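Side-chain contact in prenylcyclase (Actinoplanes teichomyceticus, PDB 6IJ1), which probably cyclises or transfers prenyl chains: residues 52-57 against 97-102. Residues are numbered along the deposited sequence; the frame is centred on the assembly and turned at random.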
loop_
_atom_site.group_PDB
_atom_site.type_symbol
_atom_site.label_atom_id
_atom_site.label_comp_id
_atom_site.label_asym_id
_atom_site.label_seq_id
_atom_site.Cartn_x
_atom_site.Cartn_y
_atom_site.Cartn_z
ATOM N N LEU A 52 -8.688 -6.722 -7.044
ATOM C CA LEU A 52 -9.814 -7.419 -7.660
ATOM C C LEU A 52 -9.464 -7.869 -9.072
ATOM O O LEU A 52 -9.883 -8.944 -9.471
ATOM C CB LEU A 52 -11.054 -6.526 -7.657
ATOM C CG LEU A 52 -11.721 -6.312 -6.289
ATOM C CD1 LEU A 52 -12.880 -5.347 -6.388
ATOM C CD2 LEU A 52 -12.197 -7.637 -5.695
ATOM N N VAL A 53 -8.704 -7.073 -9.837
ATOM C CA VAL A 53 -8.472 -7.509 -11.223
ATOM C C VAL A 53 -7.523 -8.697 -11.302
ATOM O O VAL A 53 -7.404 -9.311 -12.375
ATOM C CB VAL A 53 -7.951 -6.362 -12.141
ATOM C CG1 VAL A 53 -8.943 -5.206 -12.266
ATOM C CG2 VAL A 53 -6.555 -5.844 -11.741
ATOM N N GLN A 54 -6.875 -9.093 -10.206
ATOM C CA GLN A 54 -5.982 -10.245 -10.165
ATOM C C GLN A 54 -6.647 -11.520 -9.651
ATOM O O GLN A 54 -5.978 -12.566 -9.596
ATOM C CB GLN A 54 -4.784 -9.940 -9.283
ATOM C CG GLN A 54 -3.970 -8.769 -9.761
ATOM C CD GLN A 54 -2.868 -8.457 -8.760
ATOM O OE1 GLN A 54 -1.985 -9.298 -8.495
ATOM N NE2 GLN A 54 -2.967 -7.285 -8.113
ATOM N N LEU A 55 -7.914 -11.472 -9.242
ATOM C CA LEU A 55 -8.614 -12.604 -8.659
ATOM C C LEU A 55 -9.401 -13.328 -9.737
ATOM O O LEU A 55 -9.889 -12.709 -10.680
ATOM C CB LEU A 55 -9.562 -12.142 -7.556
ATOM C CG LEU A 55 -8.780 -11.455 -6.417
ATOM C CD1 LEU A 55 -9.749 -11.014 -5.328
ATOM C CD2 LEU A 55 -7.692 -12.355 -5.846
ATOM N N PRO A 56 -9.573 -14.641 -9.586
ATOM C CA PRO A 56 -10.261 -15.430 -10.625
ATOM C C PRO A 56 -11.777 -15.424 -10.448
ATOM O O PRO A 56 -12.422 -16.460 -10.187
ATOM C CB PRO A 56 -9.644 -16.818 -10.430
ATOM C CG PRO A 56 -9.461 -16.915 -8.915
ATOM C CD PRO A 56 -9.016 -15.488 -8.513
ATOM N N HIS A 57 -12.376 -14.243 -10.600
ATOM C CA HIS A 57 -13.810 -14.069 -10.417
ATOM C C HIS A 57 -14.250 -13.001 -11.402
ATOM O O HIS A 57 -13.740 -11.881 -11.386
ATOM C CB HIS A 57 -14.146 -13.697 -8.940
ATOM C CG HIS A 57 -13.867 -14.810 -7.960
ATOM N ND1 HIS A 57 -14.678 -15.923 -7.831
ATOM C CD2 HIS A 57 -12.838 -15.002 -7.093
ATOM C CE1 HIS A 57 -14.178 -16.735 -6.914
ATOM N NE2 HIS A 57 -13.058 -16.204 -6.454
ATOM N N VAL A 97 -2.893 4.236 -9.054
ATOM C CA VAL A 97 -3.668 4.331 -10.288
ATOM C C VAL A 97 -2.865 3.779 -11.451
ATOM O O VAL A 97 -3.402 3.016 -12.271
ATOM C CB VAL A 97 -4.095 5.786 -10.530
ATOM C CG1 VAL A 97 -4.887 5.827 -11.869
ATOM C CG2 VAL A 97 -4.964 6.254 -9.344
ATOM N N LEU A 98 -1.602 4.191 -11.571
ATOM C CA LEU A 98 -0.785 3.664 -12.694
ATOM C C LEU A 98 -0.549 2.161 -12.560
ATOM O O LEU A 98 -0.525 1.441 -13.576
ATOM C CB LEU A 98 0.546 4.394 -12.776
ATOM C CG LEU A 98 0.370 5.898 -13.140
ATOM C CD1 LEU A 98 1.569 6.711 -12.817
ATOM C CD2 LEU A 98 0.095 5.948 -14.692
ATOM N N ARG A 99 -0.461 1.637 -11.333
ATOM C CA ARG A 99 -0.381 0.183 -11.181
ATOM C C ARG A 99 -1.624 -0.522 -11.695
ATOM O O ARG A 99 -1.515 -1.571 -12.337
ATOM C CB ARG A 99 -0.157 -0.159 -9.702
ATOM C CG ARG A 99 -0.205 -1.663 -9.411
ATOM C CD ARG A 99 0.232 -1.923 -7.981
ATOM N NE ARG A 99 -0.253 -3.245 -7.531
ATOM C CZ ARG A 99 0.462 -4.355 -7.607
ATOM N NH1 ARG A 99 1.694 -4.333 -8.136
ATOM N NH2 ARG A 99 -0.085 -5.477 -7.155
ATOM N N LEU A 100 -2.815 0.014 -11.410
ATOM C CA LEU A 100 -4.040 -0.561 -11.942
ATOM C C LEU A 100 -3.994 -0.569 -13.472
ATOM O O LEU A 100 -4.358 -1.588 -14.090
ATOM C CB LEU A 100 -5.245 0.234 -11.428
ATOM C CG LEU A 100 -6.602 -0.288 -11.907
ATOM C CD1 LEU A 100 -6.911 -1.730 -11.506
ATOM C CD2 LEU A 100 -7.632 0.696 -11.343
ATOM N N ALA A 101 -3.517 0.545 -14.048
ATOM C CA ALA A 101 -3.368 0.584 -15.506
ATOM C C ALA A 101 -2.416 -0.480 -16.011
ATOM O O ALA A 101 -2.711 -1.135 -17.023
ATOM C CB ALA A 101 -2.904 1.979 -15.917
ATOM N N GLU A 102 -1.282 -0.691 -15.338
ATOM C CA GLU A 102 -0.353 -1.752 -15.791
ATOM C C GLU A 102 -1.013 -3.100 -15.659
ATOM O O GLU A 102 -0.872 -3.958 -16.535
ATOM C CB GLU A 102 0.966 -1.680 -14.991
ATOM C CG GLU A 102 1.757 -0.441 -15.364
ATOM C CD GLU A 102 3.256 -0.487 -15.001
ATOM O OE1 GLU A 102 3.669 -1.436 -14.279
ATOM O OE2 GLU A 102 4.013 0.424 -15.416
#
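The side-chain amide of Gln54, which meets Arg99 across this contact, is gripped at both ends: NE2 donates to the carbonyl oxygen of Gly50 and OE1 accepts from NE2 of Gln335 in helix 327-341, two bonds that define its rotation. NE2 of Gln54 also comes to 3.5 Å from NH2 of Arg99, yet both atoms are donors, so the approach is a van der Waals contact and not a hydrogen bond. The amide plane stands 69° from that of the guanidinium, and the side chains cross at about a right angle, which argues against stacking. Arg99 reaches this point because CG lies anti to the backbone N (chi1 174°) and the chain runs extended as far as NE, carrying the charged end from the helix toward the turn. A bound imidazole, probably from the crystallisation liquor, lies beside the same side chain.

Both methyls of Val53 face one methyl of Leu100: CD1 of Leu100 is 4.1 Å from CG1 of Val53 and equally 4.1 Å from CG2 of Val53, and so lies opposite the cleft between them. Leu100 also packs on Met68 and Leu71 of helix 58-71.

The backbones stay well apart, with CA of Val53 8.3 Å from CA of Leu100, and just 114 Å² is buried in all. The type I turn from Leu52 to Leu55, in the loop linking helices 42-52 and 58-71, thus meets helix 91-104 through side chains alone, an arrangement consistent with the alpha-helical barrel domains of terpene cyclases and prenyltransferases.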